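Local atomic coordinates of Slr0280 protein (Synechocystis sp., PDB entry 5H3K), a protein that is of unknown function but carries a domain of the phosphodiester glycosidase (NAGPA) family and so may act on sugar phosphodiesters. Residues G81-M86 against Q589-S594; P294-T299 against T582-G587; G406-G411 against P425-E430. All coordinates share one frame; numbering follows the deposited sequence.

Interaction 1: residues G81-M86 against Q589-S594; sequences GDTGAM and QLLDRS
Thr83, in the first turn of helix 82-89, rests against the side chains of Gln589 and Leu591, and the meeting is almost wholly one of van der Waals packing. The closest approach is polar against apolar: Thr83 OG1 lies 3.3 Å from Gln589 CG, the two side chains sliding past each other in opposite directions. Gln589 reaches this position because its chain is bent at chi2 (-68°), which turns the amide along the helix backbone, with Gln589 NE2 3.8 Å from Gly84 CA. On the other branch of the threonine, Thr83 CG2 meets Leu591 CD2 at 3.9 Å, the side chains crossing at about a right angle.

No hydrogen bond links the two segments; their buried polar groups are satisfied by neighbours. Thr83 OG1 bonds to Leu586 O, and Gln589 NE2 to Pro64 O, which fixes the amide beside the helix. Were the glutamine replaced by an alanine, Pro64 O would probably lose this donor and a gap would be likely to open beside Thr83 and Gly84.

Within the helix start, Ala85 N bonds to Gly81 O at 2.8 Å, while Asp82 makes a salt bridge to Arg123. Trp281 of strand 279-288 packs on both Thr83 and Leu591. The arrangement is a strand-to-helix junction with Gly81 as N-cap, where the helix's first turn packs against strand 589-590, hairpin partner of 584-586, and the residue after it.

Interaction 2: residues P294-T299 against T582-G587; sequences PVTTVT and TSLALG
Leu584 buries the most surface here, chiefly through its methyl CD2, set against strand 294-299. Leu584 CD2 lies 3.7 Å from the backbone oxygen Thr296 O and 3.9 Å from Thr296 CG2. With its CG anti to the backbone N (chi1 172°), the leucine stretches out from strand 584-586 toward the other strand.

Val298, the second large contributor, sets its CG2 before the forked end of the leucine, 4.2 Å from Leu584 CD2 and about 4.3 Å from Leu584 CD1, whereas Thr296 meets CD2 alone. Thr296 and Val298 both turn their CB toward segment 582-587 and meet the leucine at a slant. Leu586 adds a looser flank, its CD1 no nearer than 4.7 Å to Val298 CG1. Thr296 offers its methyl, while its hydroxyl OG1 is hydrogen-bonded to Gln283.

The axes of 294-299 and 584-586 come within 8.6 Å, at 50°; with no backbone hydrogen bond between these strands, side chains fill most of the interface. Strand 291-300 lies between strands 279-288 and 542-547 in its antiparallel sheet; strand 584-586 belongs to another sheet, paired with 336-339 and 589-590, and Ala585, facing away from the contact, packs on helix 325-331.

Interaction 3: residues G406-G411 against P425-E430; sequences GYVQRG and PLSDNE
Val408 forms the close-packed part of this contact, its two methyls set against successive residues of the facing loop. Val408 CG2 lies 3.6 Å from Leu426 CB, with Leu426 CD1 a little further off at 4.0 Å, and the valine and leucine side chains meet at a slant. The other methyl, Val408 CG1, stands anti to the backbone N (chi1 -177°) and comes to 3.9 Å from Ser427 CB. At the far end of the leucine, Leu426 CD1 reaches the backbone at Gly406 CA, 4.1 Å away, so Leu426 spans from Val408 to the start of the other loop.

The interface has no hydrogen bond across it; the stronger polar contacts lie within segment 425-430. Ser427 OG donates to Glu430 OE1 at 2.7 Å, Glu430 OE1 accepting with its anti lone pair, and Ser427 N makes a weak bond to the same OE1. The carboxylate also forms a salt bridge through OE1 to Arg466 and a hydrogen bond through OE2 to Tyr423, a network that probably holds the turn and thereby sets Ser427 CB against the valine.

The looser, solvent side lies away from this patch, where Arg410, Asp428 and Asn429 are exposed and make no contact across the segments. Tyr407 turns from the facing loop and packs on Leu351, Ile365 and Leu366; Gln409 also points away, its NE2 weakly bonded to Tyr407 OH. The touching residues themselves are partly exposed, as befits a surface contact. Arg466 of strand 460-466 packs on Val408, Leu426 and Ser427 alike, giving the patch a shared neighbour. The whole is a packing of two loops that connect strands of a mixed beta-sheet: the loop joining parallel strands 397-403 and 411-415 lies against the one leading into strand 430-436.

Interactions 1 and 2 are neighbours, their centres 10 Å apart, and are joined through the hairpin whose strands 584-586 and 589-590 supply one side of each. Besides the bond from Thr83 to the backbone of Leu586, a probable hydrogen bond of 2.7 Å between Arg593 NH1 and Thr582 O ties them directly. Leu591 of interaction 1 also packs on Thr296 and Val298 of interaction 2. Interaction 3 stands apart, its centre 41 Å from that of interaction 1 and 36 Å from that of interaction 2, with nearest atoms about 23 Å and 20 Å away. In the chain the three are nested: 406-430 lies inside the loop closed by interaction 2, itself inside that closed by interaction 1.

Interaction 1: residues G81-M86 against Q589-S594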
ATOM      1  N   GLY A  81       5.282  17.322  -3.941  1.00  8.03           N
ATOM      2  CA  GLY A  81       5.405  15.892  -4.213  1.00  7.28           C
ATOM      3  C   GLY A  81       4.783  15.544  -5.552  1.00  7.51           C
ATOM      4  O   GLY A  81       3.643  15.939  -5.829  1.00  8.69           O
ATOM      5  N   ASP A  82       5.528  14.834  -6.399  1.00  4.98           N
ATOM      6  CA  ASP A  82       5.102  14.646  -7.784  1.00  7.21           C
ATOM      7  C   ASP A  82       3.747  13.963  -7.931  1.00  8.30           C
ATOM      8  O   ASP A  82       2.879  14.429  -8.683  1.00  6.20           O
ATOM      9  CB  ASP A  82       6.208  13.968  -8.641  1.00  7.68           C
ATOM     10  CG  ASP A  82       6.505  12.514  -8.257  1.00  8.61           C
ATOM     11  OD1 ASP A  82       6.216  12.044  -7.124  1.00  7.07           O
ATOM     12  OD2 ASP A  82       7.075  11.824  -9.133  1.00  9.39           O
ATOM     13  N   THR A  83       3.550  12.877  -7.189  1.00  7.86           N
ATOM     14  CA  THR A  83       2.300  12.139  -7.289  1.00  6.23           C
ATOM     15  C   THR A  83       1.165  12.975  -6.710  1.00  8.26           C
ATOM     16  O   THR A  83       0.001  12.830  -7.109  1.00  9.06           O
ATOM     17  CB  THR A  83       2.403  10.758  -6.606  1.00  5.54           C
ATOM     18  OG1 THR A  83       2.897  10.916  -5.272  1.00  5.62           O
ATOM     19  CG2 THR A  83       3.360   9.861  -7.368  1.00  7.29           C
ATOM     20  N   GLY A  84       1.508  13.872  -5.791  1.00  6.46           N
ATOM     21  CA  GLY A  84       0.531  14.786  -5.216  1.00  7.20           C
ATOM     22  C   GLY A  84       0.149  15.886  -6.188  1.00  9.72           C
ATOM     23  O   GLY A  84      -1.031  16.219  -6.332  1.00  9.70           O
ATOM     24  N   ALA A  85       1.141  16.445  -6.879  1.00  7.77           N
ATOM     25  CA  ALA A  85       0.865  17.481  -7.876  1.00  8.00           C
ATOM     26  C   ALA A  85       0.015  16.898  -8.999  1.00 12.24           C
ATOM     27  O   ALA A  85      -0.899  17.553  -9.510  1.00 10.92           O
ATOM     28  CB  ALA A  85       2.159  18.060  -8.429  1.00  9.98           C
ATOM     29  N   MET A  86       0.316  15.655  -9.371  1.00  9.83           N
ATOM     30  CA  MET A  86      -0.411  14.966 -10.422  1.00  9.98           C
ATOM     31  C   MET A  86      -1.879  14.821 -10.048  1.00 12.73           C
ATOM     32  O   MET A  86      -2.771  15.111 -10.855  1.00 11.55           O
ATOM     33  CB  MET A  86       0.209  13.591 -10.671  1.00  8.94           C
ATOM     34  CG  MET A  86      -0.435  12.831 -11.825  1.00 12.43           C
ATOM     35  SD  MET A  86       0.306  11.207 -12.093  1.00 15.65           S
ATOM     36  CE  MET A  86      -0.197  10.359 -10.581  1.00 20.67           C
ATOM     37  N   GLN A 589       0.884   8.871  -2.012  1.00  5.89           N
ATOM     38  CA  GLN A 589      -0.350   8.949  -2.796  1.00  6.67           C
ATOM     39  C   GLN A 589      -0.623   7.599  -3.417  1.00  6.24           C
ATOM     40  O   GLN A 589       0.303   6.922  -3.838  1.00  4.75           O
ATOM     41  CB  GLN A 589      -0.255   9.993  -3.917  1.00  6.88           C
ATOM     42  CG  GLN A 589       0.164  11.390  -3.454  1.00  8.11           C
ATOM     43  CD  GLN A 589      -0.878  12.077  -2.588  1.00  8.74           C
ATOM     44  OE1 GLN A 589      -2.033  11.643  -2.503  1.00  9.13           O
ATOM     45  NE2 GLN A 589      -0.474  13.168  -1.945  1.00  8.53           N
ATOM     46  N   LEU A 590      -1.895   7.211  -3.503  1.00  6.45           N
ATOM     47  CA  LEU A 590      -2.242   5.962  -4.191  1.00  5.79           C
ATOM     48  C   LEU A 590      -2.082   6.088  -5.694  1.00  6.86           C
ATOM     49  O   LEU A 590      -2.527   7.076  -6.295  1.00  9.81           O
ATOM     50  CB  LEU A 590      -3.686   5.543  -3.891  1.00  6.94           C
ATOM     51  CG  LEU A 590      -4.052   5.051  -2.497  1.00  7.62           C
ATOM     52  CD1 LEU A 590      -5.490   4.469  -2.513  1.00 10.07           C
ATOM     53  CD2 LEU A 590      -3.041   4.032  -1.992  1.00  6.98           C
ATOM     54  N   LEU A 591      -1.470   5.082  -6.308  1.00  6.63           N
ATOM     55  CA  LEU A 591      -1.226   5.092  -7.749  1.00  6.58           C
ATOM     56  C   LEU A 591      -2.306   4.361  -8.526  1.00  9.90           C
ATOM     57  O   LEU A 591      -2.580   4.690  -9.679  1.00 12.71           O
ATOM     58  CB  LEU A 591       0.113   4.413  -8.066  1.00  7.42           C
ATOM     59  CG  LEU A 591       1.411   5.057  -7.573  1.00  6.28           C
ATOM     60  CD1 LEU A 591       2.604   4.293  -8.135  1.00  7.48           C
ATOM     61  CD2 LEU A 591       1.447   6.514  -8.004  1.00  8.43           C
ATOM     62  N   ASP A 592      -2.914   3.366  -7.889  1.00  6.42           N
ATOM     63  CA  ASP A 592      -3.657   2.328  -8.605  1.00  6.77           C
ATOM     64  C   ASP A 592      -5.173   2.444  -8.537  1.00  8.64           C
ATOM     65  O   ASP A 592      -5.874   1.809  -9.331  1.00  7.63           O
ATOM     66  CB  ASP A 592      -3.273   0.961  -8.038  1.00  7.03           C
ATOM     67  CG  ASP A 592      -3.653   0.819  -6.563  1.00  7.23           C
ATOM     68  OD1 ASP A 592      -3.188   1.645  -5.739  1.00  6.63           O
ATOM     69  OD2 ASP A 592      -4.424  -0.108  -6.228  1.00  5.33           O
ATOM     70  N   ARG A 593      -5.687   3.200  -7.565  1.00  6.31           N
ATOM     71  CA  ARG A 593      -7.132   3.348  -7.400  1.00  6.44           C
ATOM     72  C   ARG A 593      -7.414   4.615  -6.628  1.00  7.15           C
ATOM     73  O   ARG A 593      -6.506   5.191  -6.020  1.00  4.61           O
ATOM     74  CB  ARG A 593      -7.720   2.141  -6.642  1.00  7.32           C
ATOM     75  CG  ARG A 593      -7.381   2.110  -5.139  1.00  6.86           C
ATOM     76  CD  ARG A 593      -7.586   0.723  -4.525  1.00  4.82           C
ATOM     77  NE  ARG A 593      -8.934   0.222  -4.773  1.00  6.76           N
ATOM     78  CZ  ARG A 593      -9.331  -1.041  -4.623  1.00  7.16           C
ATOM     79  NH1 ARG A 593      -8.497  -1.964  -4.183  1.00  4.84           N
ATOM     80  NH2 ARG A 593     -10.591  -1.375  -4.911  1.00  6.67           N
ATOM     81  N   SER A 594      -8.671   5.055  -6.638  1.00  5.91           N
ATOM     82  CA  SER A 594      -9.046   6.216  -5.831  1.00  7.94           C
ATOM     83  C   SER A 594      -9.054   5.867  -4.356  1.00  6.51           C
ATOM     84  O   SER A 594      -9.513   4.784  -3.973  1.00  7.05           O
ATOM     85  CB  SER A 594     -10.426   6.737  -6.230  1.00  7.17           C
ATOM     86  OG  SER A 594     -10.360   7.347  -7.503  1.00  7.82           O
TER

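Interaction 2: residues P294-T299 against T582-G587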
ATOM      1  N   PRO A 294      -4.961  -3.569 -17.071  1.00  7.83           N
ATOM      2  CA  PRO A 294      -4.123  -2.436 -16.656  1.00  9.23           C
ATOM      3  C   PRO A 294      -3.424  -2.801 -15.345  1.00  9.71           C
ATOM      4  O   PRO A 294      -4.094  -3.264 -14.413  1.00  9.68           O
ATOM      5  CB  PRO A 294      -5.133  -1.299 -16.428  1.00 11.22           C
ATOM      6  CG  PRO A 294      -6.387  -1.733 -17.167  1.00 12.91           C
ATOM      7  CD  PRO A 294      -6.396  -3.243 -17.056  1.00 10.56           C
ATOM      8  N   VAL A 295      -2.102  -2.635 -15.287  1.00  9.04           N
ATOM      9  CA  VAL A 295      -1.327  -2.985 -14.097  1.00  7.12           C
ATOM     10  C   VAL A 295      -0.397  -1.850 -13.665  1.00  8.39           C
ATOM     11  O   VAL A 295       0.292  -1.236 -14.491  1.00  8.54           O
ATOM     12  CB  VAL A 295      -0.494  -4.278 -14.325  1.00  7.92           C
ATOM     13  CG1 VAL A 295       0.426  -4.553 -13.151  1.00  9.94           C
ATOM     14  CG2 VAL A 295      -1.409  -5.481 -14.552  1.00  9.06           C
ATOM     15  N   THR A 296      -0.382  -1.559 -12.365  1.00  6.12           N
ATOM     16  CA  THR A 296       0.533  -0.581 -11.805  1.00  7.42           C
ATOM     17  C   THR A 296       1.670  -1.286 -11.079  1.00  6.67           C
ATOM     18  O   THR A 296       1.442  -2.197 -10.265  1.00  6.11           O
ATOM     19  CB  THR A 296      -0.166   0.326 -10.782  1.00  7.36           C
ATOM     20  OG1 THR A 296      -1.427   0.765 -11.301  1.00  7.16           O
ATOM     21  CG2 THR A 296       0.706   1.529 -10.470  1.00  6.73           C
ATOM     22  N   THR A 297       2.902  -0.885 -11.377  1.00  6.55           N
ATOM     23  CA  THR A 297       4.054  -1.472 -10.704  1.00  5.21           C
ATOM     24  C   THR A 297       5.007  -0.409 -10.195  1.00  4.92           C
ATOM     25  O   THR A 297       5.117   0.687 -10.758  1.00  5.59           O
ATOM     26  CB  THR A 297       4.849  -2.424 -11.617  1.00  7.27           C
ATOM     27  OG1 THR A 297       5.332  -1.702 -12.760  1.00  7.70           O
ATOM     28  CG2 THR A 297       3.988  -3.594 -12.078  1.00  7.75           C
ATOM     29  N   VAL A 298       5.719  -0.751  -9.133  1.00  5.00           N
ATOM     30  CA  VAL A 298       6.886   0.019  -8.738  1.00  4.76           C
ATOM     31  C   VAL A 298       8.004  -0.982  -8.590  1.00  6.97           C
ATOM     32  O   VAL A 298       7.860  -1.992  -7.893  1.00  6.42           O
ATOM     33  CB  VAL A 298       6.681   0.787  -7.444  1.00  4.03           C
ATOM     34  CG1 VAL A 298       7.961   1.500  -7.069  1.00  5.42           C
ATOM     35  CG2 VAL A 298       5.529   1.783  -7.596  1.00  6.03           C
ATOM     36  N   THR A 299       9.106  -0.720  -9.283  1.00  5.84           N
ATOM     37  CA  THR A 299      10.227  -1.645  -9.295  1.00  6.23           C
ATOM     38  C   THR A 299      11.380  -1.020  -8.524  1.00  6.95           C
ATOM     39  O   THR A 299      11.737   0.143  -8.739  1.00  7.49           O
ATOM     40  CB  THR A 299      10.658  -2.003 -10.733  1.00  9.87           C
ATOM     41  OG1 THR A 299       9.576  -2.665 -11.408  1.00  9.54           O
ATOM     42  CG2 THR A 299      11.874  -2.931 -10.707  1.00  8.12           C
ATOM     43  N   THR A 582      -6.290  -4.091  -1.969  1.00  2.91           N
ATOM     44  CA  THR A 582      -5.219  -3.742  -2.914  1.00  3.43           C
ATOM     45  C   THR A 582      -5.025  -2.230  -2.976  1.00  2.39           C
ATOM     46  O   THR A 582      -5.963  -1.493  -3.242  1.00  2.91           O
ATOM     47  CB  THR A 582      -5.476  -4.308  -4.326  1.00  3.07           C
ATOM     48  OG1 THR A 582      -5.358  -5.740  -4.287  1.00  4.53           O
ATOM     49  CG2 THR A 582      -4.437  -3.759  -5.320  1.00  2.88           C
ATOM     50  N   SER A 583      -3.794  -1.780  -2.737  1.00  2.60           N
ATOM     51  CA  SER A 583      -3.462  -0.359  -2.784  1.00  2.60           C
ATOM     52  C   SER A 583      -1.943  -0.188  -2.795  1.00  4.31           C
ATOM     53  O   SER A 583      -1.218  -0.872  -2.066  1.00  1.93           O
ATOM     54  CB  SER A 583      -4.121   0.380  -1.609  1.00  3.32           C
ATOM     55  OG  SER A 583      -4.147  -0.457  -0.450  1.00  3.99           O
ATOM     56  N   LEU A 584      -1.474   0.711  -3.645  1.00  3.68           N
ATOM     57  CA  LEU A 584      -0.043   0.902  -3.869  1.00  4.50           C
ATOM     58  C   LEU A 584       0.226   2.396  -3.807  1.00  5.93           C
ATOM     59  O   LEU A 584      -0.327   3.155  -4.611  1.00  5.18           O
ATOM     60  CB  LEU A 584       0.334   0.343  -5.250  1.00  3.74           C
ATOM     61  CG  LEU A 584       1.732   0.578  -5.825  1.00  5.16           C
ATOM     62  CD1 LEU A 584       2.773   0.110  -4.829  1.00  6.84           C
ATOM     63  CD2 LEU A 584       1.871  -0.170  -7.148  1.00  8.70           C
ATOM     64  N   ALA A 585       1.055   2.823  -2.845  1.00  4.48           N
ATOM     65  CA  ALA A 585       1.294   4.254  -2.622  1.00  4.22           C
ATOM     66  C   ALA A 585       2.721   4.633  -2.990  1.00  4.27           C
ATOM     67  O   ALA A 585       3.662   3.900  -2.686  1.00  5.32           O
ATOM     68  CB  ALA A 585       1.001   4.658  -1.159  1.00  3.83           C
ATOM     69  N   LEU A 586       2.878   5.787  -3.637  1.00  2.54           N
ATOM     70  CA  LEU A 586       4.196   6.292  -3.991  1.00  3.99           C
ATOM     71  C   LEU A 586       4.243   7.763  -3.621  1.00  5.00           C
ATOM     72  O   LEU A 586       3.378   8.541  -4.038  1.00  6.51           O
ATOM     73  CB  LEU A 586       4.465   6.098  -5.495  1.00  4.05           C
ATOM     74  CG  LEU A 586       5.813   6.637  -6.006  1.00  5.05           C
ATOM     75  CD1 LEU A 586       6.967   5.816  -5.437  1.00  5.00           C
ATOM     76  CD2 LEU A 586       5.860   6.673  -7.544  1.00  6.87           C
ATOM     77  N   GLY A 587       5.242   8.145  -2.829  1.00  6.45           N
ATOM     78  CA  GLY A 587       5.298   9.500  -2.301  1.00  8.13           C
ATOM     79  C   GLY A 587       4.038   9.860  -1.528  1.00  9.22           C
ATOM     80  O   GLY A 587       3.571  11.001  -1.579  1.00  8.52           O
TER

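Interaction 3: residues G406-G411 against P425-E430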
ATOM      1  N   GLY A 406      -3.936 -13.786  15.209  1.00  7.10           N
ATOM      2  CA  GLY A 406      -5.388 -13.813  15.297  1.00  5.55           C
ATOM      3  C   GLY A 406      -5.973 -15.141  14.860  1.00  8.00           C
ATOM      4  O   GLY A 406      -7.199 -15.341  14.918  1.00  8.37           O
ATOM      5  N   TYR A 407      -5.113 -16.065  14.425  1.00  8.05           N
ATOM      6  CA  TYR A 407      -5.589 -17.356  13.943  1.00  7.61           C
ATOM      7  C   TYR A 407      -5.800 -18.370  15.081  1.00 11.02           C
ATOM      8  O   TYR A 407      -4.873 -18.720  15.815  1.00 10.22           O
ATOM      9  CB  TYR A 407      -4.636 -17.907  12.879  1.00  8.29           C
ATOM     10  CG  TYR A 407      -5.094 -19.207  12.247  1.00 10.73           C
ATOM     11  CD1 TYR A 407      -6.280 -19.274  11.523  1.00 12.19           C
ATOM     12  CD2 TYR A 407      -4.328 -20.350  12.358  1.00 12.13           C
ATOM     13  CE1 TYR A 407      -6.700 -20.470  10.939  1.00 13.16           C
ATOM     14  CE2 TYR A 407      -4.732 -21.550  11.765  1.00 16.58           C
ATOM     15  CZ  TYR A 407      -5.921 -21.599  11.064  1.00 14.80           C
ATOM     16  OH  TYR A 407      -6.321 -22.791  10.487  1.00 19.56           O
ATOM     17  N   VAL A 408      -7.031 -18.849  15.214  1.00 11.85           N
ATOM     18  CA  VAL A 408      -7.404 -19.694  16.349  1.00 12.60           C
ATOM     19  C   VAL A 408      -7.594 -21.165  15.991  1.00 11.95           C
ATOM     20  O   VAL A 408      -8.498 -21.530  15.224  1.00 13.17           O
ATOM     21  CB  VAL A 408      -8.685 -19.175  17.021  1.00 14.00           C
ATOM     22  CG1 VAL A 408      -9.014 -20.017  18.236  1.00 18.40           C
ATOM     23  CG2 VAL A 408      -8.529 -17.732  17.420  1.00 14.21           C
ATOM     24  N   GLN A 409      -6.733 -22.006  16.559  1.00 15.27           N
ATOM     25  CA  GLN A 409      -6.859 -23.456  16.458  1.00 14.18           C
ATOM     26  C   GLN A 409      -6.480 -24.083  17.799  1.00 16.90           C
ATOM     27  O   GLN A 409      -5.816 -23.456  18.622  1.00 14.90           O
ATOM     28  CB  GLN A 409      -5.954 -24.017  15.360  1.00 17.21           C
ATOM     29  CG  GLN A 409      -6.306 -23.590  13.936  1.00 17.49           C
ATOM     30  CD  GLN A 409      -7.650 -24.130  13.456  1.00 22.90           C
ATOM     31  OE1 GLN A 409      -8.116 -25.170  13.918  1.00 30.08           O
ATOM     32  NE2 GLN A 409      -8.276 -23.416  12.523  1.00 28.59           N
ATOM     33  N   ARG A 410      -6.918 -25.312  18.032  1.00 15.07           N
ATOM     34  CA  ARG A 410      -6.456 -26.025  19.212  1.00 18.17           C
ATOM     35  C   ARG A 410      -4.939 -26.159  19.140  1.00 16.61           C
ATOM     36  O   ARG A 410      -4.377 -26.442  18.074  1.00 18.87           O
ATOM     37  CB  ARG A 410      -7.114 -27.401  19.298  1.00 19.45           C
ATOM     38  CG  ARG A 410      -8.601 -27.318  19.638  1.00 30.59           C
ATOM     39  CD  ARG A 410      -9.292 -28.677  19.526  1.00 37.99           C
ATOM     40  NE  ARG A 410      -9.031 -29.535  20.679  1.00 40.63           N
ATOM     41  CZ  ARG A 410      -8.066 -30.449  20.731  1.00 40.63           C
ATOM     42  NH1 ARG A 410      -7.255 -30.627  19.693  1.00 37.77           N
ATOM     43  NH2 ARG A 410      -7.916 -31.187  21.826  1.00 37.57           N
ATOM     44  N   GLY A 411      -4.271 -25.927  20.265  1.00 15.59           N
ATOM     45  CA  GLY A 411      -2.820 -25.993  20.310  1.00 16.24           C
ATOM     46  C   GLY A 411      -2.266 -24.999  21.318  1.00 12.26           C
ATOM     47  O   GLY A 411      -3.018 -24.414  22.098  1.00 14.11           O
ATOM     48  N   PRO A 425      -9.035 -13.054  25.315  1.00 19.93           N
ATOM     49  CA  PRO A 425      -9.147 -14.421  24.783  1.00 19.69           C
ATOM     50  C   PRO A 425      -9.934 -14.475  23.478  1.00 22.10           C
ATOM     51  O   PRO A 425     -10.941 -13.781  23.342  1.00 21.14           O
ATOM     52  CB  PRO A 425      -9.864 -15.201  25.902  1.00 19.99           C
ATOM     53  CG  PRO A 425     -10.383 -14.174  26.854  1.00 21.26           C
ATOM     54  CD  PRO A 425      -9.532 -12.951  26.701  1.00 21.98           C
ATOM     55  N   LEU A 426      -9.462 -15.281  22.532  1.00 18.51           N
ATOM     56  CA  LEU A 426     -10.078 -15.356  21.213  1.00 19.69           C
ATOM     57  C   LEU A 426     -10.955 -16.587  21.083  1.00 20.38           C
ATOM     58  O   LEU A 426     -11.670 -16.745  20.097  1.00 21.38           O
ATOM     59  CB  LEU A 426      -9.005 -15.363  20.124  1.00 17.15           C
ATOM     60  CG  LEU A 426      -8.138 -14.120  19.952  1.00 20.00           C
ATOM     61  CD1 LEU A 426      -7.002 -14.395  18.970  1.00 11.90           C
ATOM     62  CD2 LEU A 426      -8.985 -12.949  19.474  1.00 22.63           C
ATOM     63  N   SER A 427     -10.885 -17.474  22.069  1.00 18.60           N
ATOM     64  CA  SER A 427     -11.735 -18.666  22.102  1.00 18.10           C
ATOM     65  C   SER A 427     -12.170 -18.933  23.542  1.00 20.97           C
ATOM     66  O   SER A 427     -11.596 -18.368  24.476  1.00 19.32           O
ATOM     67  CB  SER A 427     -11.012 -19.889  21.531  1.00 19.05           C
ATOM     68  OG  SER A 427      -9.956 -20.329  22.378  1.00 19.37           O
ATOM     69  N   ASP A 428     -13.188 -19.772  23.723  1.00 22.34           N
ATOM     70  CA  ASP A 428     -13.640 -20.122  25.069  1.00 22.29           C
ATOM     71  C   ASP A 428     -12.723 -21.155  25.712  1.00 20.61           C
ATOM     72  O   ASP A 428     -12.049 -21.918  25.015  1.00 19.75           O
ATOM     73  CB  ASP A 428     -15.061 -20.688  25.047  1.00 23.62           C
ATOM     74  CG  ASP A 428     -16.087 -19.684  24.596  1.00 25.84           C
ATOM     75  OD1 ASP A 428     -17.200 -20.123  24.224  1.00 27.57           O
ATOM     76  OD2 ASP A 428     -15.790 -18.470  24.617  1.00 29.66           O
ATOM     77  N   ASN A 429     -12.711 -21.169  27.044  1.00 20.28           N
ATOM     78  CA  ASN A 429     -12.021 -22.191  27.821  1.00 21.11           C
ATOM     79  C   ASN A 429     -10.518 -22.253  27.549  1.00 14.86           C
ATOM     80  O   ASN A 429      -9.949 -23.332  27.379  1.00 21.35           O
ATOM     81  CB  ASN A 429     -12.682 -23.559  27.606  1.00 21.10           C
ATOM     82  CG  ASN A 429     -14.174 -23.537  27.906  1.00 25.98           C
ATOM     83  OD1 ASN A 429     -14.612 -22.905  28.866  1.00 25.96           O
ATOM     84  ND2 ASN A 429     -14.959 -24.210  27.072  1.00 26.01           N
ATOM     85  N   GLU A 430      -9.886 -21.087  27.492  1.00 18.76           N
ATOM     86  CA  GLU A 430      -8.432 -21.023  27.348  1.00 19.08           C
ATOM     87  C   GLU A 430      -7.781 -21.091  28.724  1.00 21.93           C
ATOM     88  O   GLU A 430      -8.400 -20.713  29.725  1.00 22.79           O
ATOM     89  CB  GLU A 430      -8.015 -19.726  26.637  1.00 16.89           C
ATOM     90  CG  GLU A 430      -8.554 -19.624  25.224  1.00 18.67           C
ATOM     91  CD  GLU A 430      -7.987 -18.452  24.445  1.00 16.43           C
ATOM     92  OE1 GLU A 430      -8.155 -18.453  23.207  1.00 20.31           O
ATOM     93  OE2 GLU A 430      -7.380 -17.539  25.052  1.00 14.20           O
TER